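Local structure of glutamate--cysteine ligase GshA (Methylobacillus flagellatus KT, 3K1T) at residues R21-M26 with P389-A394; F382-S387 with N400-Y405; I346-H351 with V408-L413; P27-W32 with P224-D229. The protein probably acts as a ligase that joins glutamate to the amino group of cysteine, making the gamma-glutamylcysteine from which glutathione is built. All blocks are in the same frame, centred on the assembly; numbering follows the deposited sequence. Where two conformers were deposited one is given.

Contact 1 (R21-M26 with P389-A394); sequences RLLDNM and PDCAGA
A chi1 of -171° sets CG of Met26, a selenomethionine, anti to its backbone N, and a sharp bend at chi2 (-88°) then places the selenium so that the chain crosses Pro389 at about a right angle. Leu23 has CG anti to its carbonyl carbon (chi1 -59°), and its branch CD2 reaches Pro389 CB at 3.8 Å. The unbranched chain of Met26 moulds itself to the rigid proline: Met26 CE lies 3.9 Å from Pro389 CG. Cys391 fits between the two residues, its SG 3.8 Å from Met26 CB and its CB 3.7 Å from Leu23 O. No hydrogen bond joins the two segments; apart from that carbonyl contact the packing is mainly apolar and suits leucine, methionine and proline. The turn after helix 13-23 is tied down within itself by Asn25 ND2, which donates to Arg21 O at 2.8 Å. Across from it, Asp390 to Gly393 forms a type I beta turn. Of helix 398-421, Asn400 touches Leu23, and Tyr403 touches Met26 and Pro389. Gln124 of the second subunit also packs on Met26 and Pro389, while Leu22 turns to Phe222 and Ile226 of helix 210-226.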
# COMPACT_ATOMS: atom_id res chain seq x y z
N ARG A 21 -22.12 1.59 -14.25
CA ARG A 21 -21.98 0.14 -14.08
C ARG A 21 -20.88 -0.20 -13.06
O ARG A 21 -21.07 -1.09 -12.21
CB ARG A 21 -21.71 -0.55 -15.44
CG ARG A 21 -22.87 -0.48 -16.44
CD ARG A 21 -24.12 -1.31 -16.08
NE ARG A 21 -25.01 -1.25 -17.23
CZ ARG A 21 -25.80 -0.21 -17.53
NH1 ARG A 21 -25.86 0.86 -16.74
NH2 ARG A 21 -26.53 -0.21 -18.65
N LEU A 22 -19.73 0.50 -13.13
CA LEU A 22 -18.62 0.25 -12.20
C LEU A 22 -19.04 0.59 -10.76
O LEU A 22 -18.74 -0.16 -9.81
CB LEU A 22 -17.36 1.07 -12.57
CG LEU A 22 -16.73 0.83 -13.94
CD1 LEU A 22 -15.58 1.88 -14.15
CD2 LEU A 22 -16.22 -0.63 -14.07
N LEU A 23 -19.74 1.70 -10.60
CA LEU A 23 -20.13 2.17 -9.26
C LEU A 23 -21.33 1.39 -8.70
O LEU A 23 -21.61 1.49 -7.52
CB LEU A 23 -20.41 3.65 -9.26
CG LEU A 23 -19.21 4.51 -9.72
CD1 LEU A 23 -19.65 5.96 -9.92
CD2 LEU A 23 -18.00 4.41 -8.76
N ASP A 24 -22.03 0.64 -9.51
CA ASP A 24 -23.10 -0.24 -9.00
C ASP A 24 -22.57 -1.66 -8.76
O ASP A 24 -23.35 -2.54 -8.34
CB ASP A 24 -24.27 -0.27 -10.00
CG ASP A 24 -25.55 -0.97 -9.44
OD1 ASP A 24 -25.88 -0.82 -8.25
OD2 ASP A 24 -26.25 -1.66 -10.21
N ASN A 25 -21.29 -1.92 -9.09
CA ASN A 25 -20.71 -3.27 -8.98
C ASN A 25 -19.35 -3.25 -8.29
O ASN A 25 -18.54 -4.13 -8.50
CB ASN A 25 -20.56 -3.86 -10.39
CG ASN A 25 -21.89 -4.27 -10.98
OD1 ASN A 25 -22.46 -5.27 -10.53
ND2 ASN A 25 -22.42 -3.48 -11.96
N MSE A 26 -19.09 -2.24 -7.46
CA MSE A 26 -17.73 -2.00 -6.96
C MSE A 26 -17.15 -3.19 -6.16
O MSE A 26 -16.08 -3.70 -6.49
CB MSE A 26 -17.64 -0.63 -6.27
CG MSE A 26 -16.23 -0.21 -5.93
SE MSE A 26 -15.69 -0.90 -4.17
CE MSE A 26 -13.92 -0.05 -4.10
N PRO A 389 -13.40 5.59 -5.06
CA PRO A 389 -14.70 5.92 -5.68
C PRO A 389 -15.76 6.38 -4.66
O PRO A 389 -15.71 6.01 -3.48
CB PRO A 389 -15.16 4.58 -6.29
CG PRO A 389 -14.47 3.54 -5.40
CD PRO A 389 -13.13 4.13 -5.09
N ASP A 390 -16.71 7.18 -5.13
CA ASP A 390 -17.87 7.60 -4.35
C ASP A 390 -19.10 7.04 -5.04
O ASP A 390 -19.66 7.66 -5.97
CB ASP A 390 -17.89 9.12 -4.30
CG ASP A 390 -19.07 9.68 -3.49
OD1 ASP A 390 -19.81 8.88 -2.88
OD2 ASP A 390 -19.22 10.91 -3.53
N CYS A 391 -19.53 5.85 -4.59
CA CYS A 391 -20.51 5.08 -5.34
C CYS A 391 -21.90 5.74 -5.47
O CYS A 391 -22.60 5.54 -6.46
CB CYS A 391 -20.65 3.67 -4.75
SG CYS A 391 -19.08 2.70 -5.08
N ALA A 392 -22.25 6.57 -4.50
CA ALA A 392 -23.51 7.28 -4.54
C ALA A 392 -23.38 8.69 -5.16
O ALA A 392 -24.39 9.37 -5.34
CB ALA A 392 -24.10 7.37 -3.10
N GLY A 393 -22.16 9.11 -5.53
CA GLY A 393 -21.93 10.44 -6.10
C GLY A 393 -22.23 10.53 -7.59
O GLY A 393 -22.76 9.59 -8.20
N ALA A 394 -21.88 11.65 -8.20
CA ALA A 394 -22.04 11.81 -9.65
C ALA A 394 -21.10 10.82 -10.36
O ALA A 394 -19.93 10.70 -9.98
CB ALA A 394 -21.75 13.26 -10.12

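Contact 2 (F382-S387 with N400-Y405); sequences FETPCS and NRFYAY
Aromatic packing dominates where Phe382 meets Phe402. The pair is T-shaped: the edge of Phe402 points at the face of Phe382, with ring planes at 75° and centroids 5.0 Å apart. The touching atom is Phe402 CE2, which stands over the centre of the Phe382 ring, 3.6 Å above its plane. Thr384 turns its carbon side to the same neighbour, with CB 3.9 Å from Phe402 CD1 over one face of the ring. A sulfur-aromatic contact follows: Cys386 SG, anti to its carbonyl carbon (chi1 -60°), is thereby set at the edge of the Phe402 ring, near its plane and 4.0 Å from CD2. A small, polarisable thiol suits this buried place beside the helix backbone. An alanine in place of Phe402 would probably open a gap over the face of Phe382 where CE2 stood and leave the Cys386 sulfur without its aromatic neighbour.

The polar contacts run through the backbone. No direct hydrogen bond crosses, but Cys386 O accepts a CA-H...O contact from Tyr403 CA at 3.3 Å. Water 1 bridges the two segments by donating to Cys386 O and, at 3.0 Å, to Tyr403 O. The hydroxyl of Tyr403 has its own partner in Glu30 OE2.

Beyond the segments, Phe382 makes a second edge-to-face pair with Tyr358, and Tyr405 packs on Pro344 and Ile346. The arrangement is a mixed aromatic and aliphatic core beside strands 340-349 and 352-361, in which the loop between strand 377-381 and helix 398-421 lies against that helix.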
# COMPACT_ATOMS: atom_id res chain seq x y z
N PHE A 382 -1.24 13.75 -11.84
CA PHE A 382 -2.62 13.50 -11.40
C PHE A 382 -2.82 14.14 -10.04
O PHE A 382 -1.96 14.03 -9.18
CB PHE A 382 -2.86 12.00 -11.21
CG PHE A 382 -3.07 11.23 -12.47
CD1 PHE A 382 -3.12 11.83 -13.74
CD2 PHE A 382 -3.22 9.87 -12.38
CE1 PHE A 382 -3.34 11.08 -14.86
CE2 PHE A 382 -3.43 9.10 -13.50
CZ PHE A 382 -3.47 9.70 -14.75
N GLU A 383 -3.97 14.76 -9.86
CA GLU A 383 -4.39 15.34 -8.59
C GLU A 383 -5.35 14.42 -7.79
O GLU A 383 -5.52 14.59 -6.59
CB GLU A 383 -5.06 16.68 -8.89
CG GLU A 383 -4.13 17.75 -9.52
CD GLU A 383 -3.04 18.22 -8.56
OE1 GLU A 383 -3.43 18.54 -7.42
OE2 GLU A 383 -1.84 18.34 -8.95
N THR A 384 -5.95 13.43 -8.43
CA THR A 384 -7.01 12.64 -7.81
C THR A 384 -6.54 11.20 -7.71
O THR A 384 -6.00 10.67 -8.67
CB THR A 384 -8.30 12.71 -8.70
OG1 THR A 384 -8.67 14.08 -8.94
CG2 THR A 384 -9.49 11.97 -8.07
N PRO A 385 -6.77 10.53 -6.56
CA PRO A 385 -6.49 9.09 -6.46
C PRO A 385 -7.43 8.26 -7.32
O PRO A 385 -8.54 8.70 -7.59
CB PRO A 385 -6.78 8.78 -4.98
CG PRO A 385 -6.79 10.06 -4.29
CD PRO A 385 -7.25 11.08 -5.29
N CYS A 386 -7.00 7.05 -7.69
CA CYS A 386 -7.83 6.11 -8.47
C CYS A 386 -8.54 5.07 -7.63
O CYS A 386 -9.27 4.25 -8.19
CB CYS A 386 -6.95 5.38 -9.52
SG CYS A 386 -6.17 6.49 -10.71
N SER A 387 -8.30 5.04 -6.32
CA SER A 387 -8.80 3.96 -5.48
C SER A 387 -9.86 4.41 -4.46
O SER A 387 -10.14 3.71 -3.48
CB SER A 387 -7.60 3.30 -4.75
OG SER A 387 -6.90 4.28 -3.94
N ASN A 400 -14.54 9.35 -9.29
CA ASN A 400 -15.22 8.29 -10.04
C ASN A 400 -14.67 8.10 -11.47
O ASN A 400 -14.49 6.95 -11.93
CB ASN A 400 -16.74 8.52 -10.00
CG ASN A 400 -17.31 8.31 -8.64
OD1 ASN A 400 -16.74 7.57 -7.83
ND2 ASN A 400 -18.46 8.93 -8.36
N ARG A 401 -14.31 9.22 -12.12
CA ARG A 401 -13.57 9.17 -13.36
C ARG A 401 -12.25 8.41 -13.14
O ARG A 401 -11.89 7.52 -13.95
CB ARG A 401 -13.30 10.60 -13.86
CG ARG A 401 -12.31 10.69 -15.08
CD ARG A 401 -12.98 10.54 -16.40
NE ARG A 401 -13.85 11.69 -16.72
CZ ARG A 401 -13.48 12.82 -17.29
NH1 ARG A 401 -12.22 13.03 -17.65
NH2 ARG A 401 -14.38 13.78 -17.50
N PHE A 402 -11.53 8.77 -12.08
CA PHE A 402 -10.21 8.15 -11.82
C PHE A 402 -10.31 6.71 -11.36
O PHE A 402 -9.44 5.90 -11.70
CB PHE A 402 -9.30 9.09 -10.96
CG PHE A 402 -8.65 10.13 -11.79
CD1 PHE A 402 -9.36 11.28 -12.17
CD2 PHE A 402 -7.41 9.92 -12.34
CE1 PHE A 402 -8.80 12.21 -13.01
CE2 PHE A 402 -6.84 10.87 -13.18
CZ PHE A 402 -7.54 12.00 -13.52
N TYR A 403 -11.39 6.36 -10.66
CA TYR A 403 -11.67 4.97 -10.35
C TYR A 403 -11.82 4.17 -11.66
O TYR A 403 -11.23 3.07 -11.80
CB TYR A 403 -12.89 4.77 -9.43
CG TYR A 403 -13.18 3.31 -9.14
CD1 TYR A 403 -12.30 2.54 -8.39
CD2 TYR A 403 -14.33 2.69 -9.63
CE1 TYR A 403 -12.54 1.21 -8.13
CE2 TYR A 403 -14.58 1.31 -9.38
CZ TYR A 403 -13.67 0.58 -8.63
OH TYR A 403 -13.89 -0.77 -8.37
N ALA A 404 -12.61 4.71 -12.60
CA ALA A 404 -12.77 4.07 -13.90
C ALA A 404 -11.43 3.94 -14.65
O ALA A 404 -11.15 2.90 -15.21
CB ALA A 404 -13.83 4.81 -14.79
N TYR A 405 -10.60 4.98 -14.61
CA TYR A 405 -9.26 4.87 -15.22
C TYR A 405 -8.47 3.70 -14.59
O TYR A 405 -7.80 2.92 -15.31
CB TYR A 405 -8.46 6.17 -15.06
CG TYR A 405 -8.90 7.34 -15.92
CD1 TYR A 405 -9.99 7.25 -16.76
CD2 TYR A 405 -8.22 8.56 -15.88
CE1 TYR A 405 -10.38 8.35 -17.57
CE2 TYR A 405 -8.61 9.65 -16.68
CZ TYR A 405 -9.69 9.53 -17.52
OH TYR A 405 -10.10 10.59 -18.32
O HOH W 1 -9.37 1.65 -10.00

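Contact 3 (I346-H351 with V408-L413). With SO4 (sulfate ion), chain B.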
# COMPACT_ATOMS: atom_id res chain seq x y z
N ILE A 346 -1.54 5.58 -16.39
CA ILE A 346 -1.81 5.04 -15.07
C ILE A 346 -0.65 4.11 -14.67
O ILE A 346 -0.31 3.19 -15.42
CB ILE A 346 -3.14 4.22 -15.05
CG1 ILE A 346 -4.32 5.01 -15.66
CG2 ILE A 346 -3.42 3.70 -13.60
CD1 ILE A 346 -4.52 6.31 -15.16
N TYR A 347 -0.05 4.37 -13.51
CA TYR A 347 1.07 3.57 -12.96
C TYR A 347 0.59 2.56 -11.90
O TYR A 347 -0.22 2.89 -11.00
CB TYR A 347 2.12 4.52 -12.33
CG TYR A 347 3.16 4.97 -13.31
CD1 TYR A 347 2.79 5.55 -14.54
CD2 TYR A 347 4.51 4.78 -13.06
CE1 TYR A 347 3.75 5.93 -15.46
CE2 TYR A 347 5.48 5.18 -13.97
CZ TYR A 347 5.09 5.73 -15.18
OH TYR A 347 6.05 6.06 -16.11
N MSE A 348 1.13 1.35 -12.00
CA MSE A 348 0.87 0.27 -11.08
C MSE A 348 2.17 -0.36 -10.62
O MSE A 348 3.13 -0.42 -11.38
CB MSE A 348 -0.03 -0.78 -11.73
CG MSE A 348 -1.49 -0.25 -11.86
SE MSE A 348 -2.44 -1.00 -13.38
CE MSE A 348 -1.33 -0.25 -14.77
N MSE A 349 2.18 -0.79 -9.37
CA MSE A 349 3.21 -1.69 -8.83
C MSE A 349 2.51 -2.87 -8.18
O MSE A 349 1.48 -2.69 -7.50
CB MSE A 349 4.14 -0.93 -7.87
CG MSE A 349 4.78 0.25 -8.57
SE MSE A 349 6.23 1.06 -7.48
CE MSE A 349 7.57 -0.22 -8.04
N ASP A 350 2.99 -4.07 -8.45
CA ASP A 350 2.19 -5.28 -8.20
C ASP A 350 0.82 -5.01 -8.85
O ASP A 350 0.77 -4.41 -9.94
CB ASP A 350 2.11 -5.64 -6.70
CG ASP A 350 1.44 -7.00 -6.46
OD1 ASP A 350 1.87 -7.97 -7.06
OD2 ASP A 350 0.47 -7.10 -5.71
N HIS A 351 -0.30 -5.38 -8.22
CA HIS A 351 -1.60 -5.12 -8.87
C HIS A 351 -2.30 -3.86 -8.32
O HIS A 351 -3.53 -3.75 -8.40
CB HIS A 351 -2.51 -6.34 -8.80
CG HIS A 351 -2.75 -6.87 -7.40
ND1 HIS A 351 -2.23 -8.09 -6.97
CD2 HIS A 351 -3.44 -6.36 -6.36
CE1 HIS A 351 -2.62 -8.30 -5.72
NE2 HIS A 351 -3.36 -7.27 -5.33
N VAL A 408 -9.81 0.18 -15.85
CA VAL A 408 -9.42 -0.17 -17.21
C VAL A 408 -7.90 -0.43 -17.26
O VAL A 408 -7.45 -1.36 -17.92
CB VAL A 408 -9.85 0.90 -18.23
CG1 VAL A 408 -9.40 0.51 -19.66
CG2 VAL A 408 -11.42 1.11 -18.13
N ALA A 409 -7.14 0.34 -16.50
CA ALA A 409 -5.68 0.08 -16.42
C ALA A 409 -5.34 -1.27 -15.83
O ALA A 409 -4.45 -1.97 -16.34
CB ALA A 409 -4.96 1.19 -15.63
N ARG A 410 -6.08 -1.69 -14.81
CA ARG A 410 -5.92 -3.01 -14.23
C ARG A 410 -6.39 -4.17 -15.17
O ARG A 410 -5.83 -5.25 -15.13
CB ARG A 410 -6.55 -3.10 -12.85
CG ARG A 410 -5.72 -2.34 -11.76
CD ARG A 410 -6.39 -2.48 -10.42
NE ARG A 410 -7.64 -1.71 -10.36
CZ ARG A 410 -8.66 -1.98 -9.53
NH1 ARG A 410 -8.60 -2.96 -8.62
NH2 ARG A 410 -9.73 -1.22 -9.54
N LEU A 411 -7.40 -3.94 -15.99
CA LEU A 411 -7.77 -4.93 -17.03
C LEU A 411 -6.64 -5.11 -18.02
O LEU A 411 -6.30 -6.24 -18.39
CB LEU A 411 -9.06 -4.51 -17.77
CG LEU A 411 -10.35 -4.42 -16.94
CD1 LEU A 411 -11.49 -3.83 -17.85
CD2 LEU A 411 -10.73 -5.80 -16.42
N ALA A 412 -6.04 -4.00 -18.45
CA ALA A 412 -4.88 -4.05 -19.37
C ALA A 412 -3.67 -4.74 -18.69
O ALA A 412 -2.94 -5.50 -19.31
CB ALA A 412 -4.52 -2.65 -19.87
N LEU A 413 -3.44 -4.45 -17.41
CA LEU A 413 -2.40 -5.15 -16.64
C LEU A 413 -2.60 -6.66 -16.59
O LEU A 413 -1.66 -7.44 -16.81
CB LEU A 413 -2.32 -4.60 -15.21
CG LEU A 413 -1.16 -5.11 -14.36
CD1 LEU A 413 0.10 -4.41 -14.83
CD2 LEU A 413 -1.40 -4.84 -12.83
S SO4 B . 5.86 5.36 -19.72
O1 SO4 B . 5.54 6.77 -19.85
O2 SO4 B . 5.32 5.11 -18.43
O3 SO4 B . 5.19 4.56 -20.72
O4 SO4 B . 7.33 5.15 -19.76
O HOH W 2 -5.72 -3.47 -7.19
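A helix packed on one side of a beta-hairpin brings Ile346 and Met348 of strand 340-349 against Ala409 and Leu413 of helix 398-421. The axes of the two short segments pass 9.3 Å apart at a crossing angle of -55°. The small Ala409 allows this approach, its CB lying 3.6 Å from Ile346 CG2. Met348, a selenomethionine, has SE 3.7 Å from Ala409 O and 4.0 Å from Leu413 CD2, and the bend at chi3 (-64°) brings its CE to Ala409 CB at 4.0 Å. At the hairpin's turn, Leu413 CD2 also reaches Asp350 O at 3.6 Å, and Arg410 CD packs against His351 O.

Tyr347 points to the other side of the strand, where its hydroxyl gives a weak hydrogen bond of 2.6 Å to O2 of a sulfate, probably from the crystallisation liquor. A phenylalanine in its place, lacking the hydroxyl, would probably hold the sulfate less firmly on this side. The ion is also held by Gly67 N, Ser47 OG, Asn63 ND2 and Arg359 NH2.

The two sides of the strand therefore differ in chemistry. The helix side is closed by apolar groups, and the buried charge of Arg410 at its margin is paired with Glu30. At the turn, toward helix 77-91, Asp350 pairs with Lys90, and His351 NE2 is hydrogen-bonded to Glu89 OE2 of the second subunit. The sulfate side carries a cluster of donors, one of them cationic, which is consistent with a place that can hold an anion.

Contact 4 (P27-W32 with P224-D229); sequences PRIEHW and PLIDID
NE1 of Trp32 is hydrogen-bonded to Glu221 OE2, which helps set the turn of an indole whose face receives Leu225. The contact is helix-to-helix packing of helix 26-40 on the end of helix 210-226, where 224-226 is only weakly bonded helix. Leu225 has CG anti to its backbone N (chi1 -176°), and its branch CD2 comes over the five-membered ring of Trp32 in a CH-pi contact. The methyl carbon stands 4.0 Å from the ring centroid and 27° off the ring normal, shifted toward the rim, with Trp32 CG nearest at 3.6 Å. A leucine suits this place because one branch can cover the indole while the other faces Arg28. That arginine is modelled in two conformers; in the one described, its aliphatic part slides past Leu225 in the opposite direction, with CD 3.7 Å from Leu225 CG. The same Arg28 CD touches Leu225 O at 3.4 Å.

Helix 210-226 ends here in a Schellman motif. Asp227, with positive phi, is its C-prime residue: Ile228 N bonds to Ala223 O, and Asp227 N makes a weak bond to Pro224 O. Asp227 O in turn accepts a bond from Arg21 NE, which ties this end to helix 13-23. Phe222 adds a second aromatic ring against Trp32, and Leu411 and Leu414 of helix 398-421 pack on the indole as well. Deeper in the interface two beta-branched chains cross obliquely, and Ile226 CG2 touches both Ile29 CG1, at 3.6 Å, and Ile29 CD1, at 3.7 Å.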
# COMPACT_ATOMS: atom_id res chain seq x y z
N PRO A 27 -17.86 -3.70 -5.15
CA PRO A 27 -17.31 -4.88 -4.48
C PRO A 27 -17.20 -6.14 -5.37
O PRO A 27 -16.24 -6.91 -5.25
CB PRO A 27 -18.30 -5.14 -3.33
CG PRO A 27 -19.38 -4.07 -3.42
CD PRO A 27 -19.02 -3.10 -4.46
N ARG A 28 -18.16 -6.35 -6.27
CA ARG A 28 -18.06 -7.47 -7.21
C ARG A 28 -16.82 -7.37 -8.08
O ARG A 28 -16.13 -8.39 -8.30
CB ARG A 28 -19.33 -7.61 -8.07
CG ARG A 28 -19.11 -8.10 -9.50
CD ARG A 28 -20.37 -8.00 -10.38
NE ARG A 28 -21.20 -9.17 -10.17
CZ ARG A 28 -22.09 -9.32 -9.19
NH1 ARG A 28 -22.32 -8.33 -8.33
NH2 ARG A 28 -22.77 -10.45 -9.09
N ILE A 29 -16.54 -6.18 -8.56
CA ILE A 29 -15.35 -5.91 -9.37
C ILE A 29 -14.05 -6.18 -8.59
O ILE A 29 -13.15 -6.86 -9.09
CB ILE A 29 -15.37 -4.48 -9.93
CG1 ILE A 29 -16.47 -4.35 -11.01
CG2 ILE A 29 -13.94 -4.03 -10.47
CD1 ILE A 29 -16.86 -2.89 -11.27
N GLU A 30 -13.94 -5.65 -7.38
CA GLU A 30 -12.73 -5.83 -6.59
C GLU A 30 -12.53 -7.32 -6.19
O GLU A 30 -11.39 -7.84 -6.23
CB GLU A 30 -12.74 -4.91 -5.38
CG GLU A 30 -12.76 -3.43 -5.78
CD GLU A 30 -11.55 -2.97 -6.59
OE1 GLU A 30 -10.49 -3.66 -6.59
OE2 GLU A 30 -11.66 -1.91 -7.24
N HIS A 31 -13.61 -8.00 -5.85
CA HIS A 31 -13.55 -9.44 -5.60
C HIS A 31 -13.10 -10.19 -6.85
O HIS A 31 -12.24 -11.08 -6.78
CB HIS A 31 -14.91 -9.97 -5.15
CG HIS A 31 -14.92 -11.44 -4.96
ND1 HIS A 31 -15.38 -12.32 -5.91
CD2 HIS A 31 -14.43 -12.20 -3.95
CE1 HIS A 31 -15.24 -13.56 -5.47
NE2 HIS A 31 -14.67 -13.51 -4.28
N TRP A 32 -13.61 -9.79 -8.02
CA TRP A 32 -13.20 -10.45 -9.27
C TRP A 32 -11.71 -10.24 -9.53
O TRP A 32 -10.99 -11.20 -9.85
CB TRP A 32 -14.06 -9.92 -10.42
CG TRP A 32 -13.75 -10.53 -11.76
CD1 TRP A 32 -14.28 -11.67 -12.29
CD2 TRP A 32 -12.85 -10.01 -12.75
NE1 TRP A 32 -13.78 -11.90 -13.53
CE2 TRP A 32 -12.89 -10.90 -13.85
CE3 TRP A 32 -12.02 -8.89 -12.82
CZ2 TRP A 32 -12.14 -10.70 -15.00
CZ3 TRP A 32 -11.31 -8.67 -13.97
CH2 TRP A 32 -11.36 -9.59 -15.05
N PRO A 224 -19.48 -8.85 -19.34
CA PRO A 224 -20.72 -9.42 -18.79
C PRO A 224 -20.84 -9.38 -17.27
O PRO A 224 -21.96 -9.36 -16.77
CB PRO A 224 -20.74 -10.88 -19.29
CG PRO A 224 -19.51 -11.05 -20.11
CD PRO A 224 -18.73 -9.83 -20.15
N LEU A 225 -19.72 -9.37 -16.55
CA LEU A 225 -19.70 -9.21 -15.08
C LEU A 225 -20.46 -7.95 -14.68
O LEU A 225 -21.21 -7.96 -13.70
CB LEU A 225 -18.26 -9.16 -14.54
CG LEU A 225 -18.06 -9.10 -13.01
CD1 LEU A 225 -18.38 -10.49 -12.38
CD2 LEU A 225 -16.64 -8.61 -12.63
N ILE A 226 -20.24 -6.85 -15.42
CA ILE A 226 -20.84 -5.56 -15.06
C ILE A 226 -21.96 -5.16 -16.05
O ILE A 226 -22.54 -4.11 -15.89
CB ILE A 226 -19.80 -4.41 -14.92
CG1 ILE A 226 -19.12 -4.10 -16.27
CG2 ILE A 226 -18.71 -4.77 -13.86
CD1 ILE A 226 -18.36 -2.77 -16.35
N ASP A 227 -22.27 -6.01 -17.02
CA ASP A 227 -23.28 -5.77 -18.05
C ASP A 227 -23.06 -4.49 -18.87
O ASP A 227 -23.90 -3.57 -18.88
CB ASP A 227 -24.70 -5.77 -17.45
CG ASP A 227 -25.79 -5.83 -18.53
OD1 ASP A 227 -25.56 -6.41 -19.61
OD2 ASP A 227 -26.90 -5.33 -18.27
N ILE A 228 -21.93 -4.43 -19.57
CA ILE A 228 -21.58 -3.29 -20.43
C ILE A 228 -21.24 -3.82 -21.84
O ILE A 228 -20.81 -4.98 -21.99
CB ILE A 228 -20.41 -2.50 -19.82
CG1 ILE A 228 -20.23 -1.10 -20.44
CG2 ILE A 228 -19.06 -3.25 -20.01
CD1 ILE A 228 -21.11 -0.02 -19.88
N ASP A 229 -21.49 -3.00 -22.88
CA ASP A 229 -21.03 -3.28 -24.24
C ASP A 229 -19.48 -3.37 -24.20
O ASP A 229 -18.85 -2.39 -23.86
CB ASP A 229 -21.48 -2.12 -25.17
CG ASP A 229 -21.07 -2.30 -26.62
OD1 ASP A 229 -20.34 -3.26 -26.94
OD2 ASP A 229 -21.47 -1.47 -27.49

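Helix 398-421 ties the four contacts together: contacts 2 and 3 lie on it, and contacts 1 and 4 pack against it. Along the chain, 21-26 and 27-32 come first as neighbours on consecutive helices, then 224-229 and 346-351, and last the loop and helix segments from 382 to 413. Centres are about 12 Å apart for contacts 1 and 2, 2 and 3, and 1 and 4, and about 19 Å for contacts 1 and 3. Glu30, on the helix of contact 4, reaches Tyr403 of contact 2 and Arg410 of contact 3. Helices 13-23 and 26-40, with helix 210-226 against both, thus meet helix 398-421, which itself packs on strands 340-349 and 352-361.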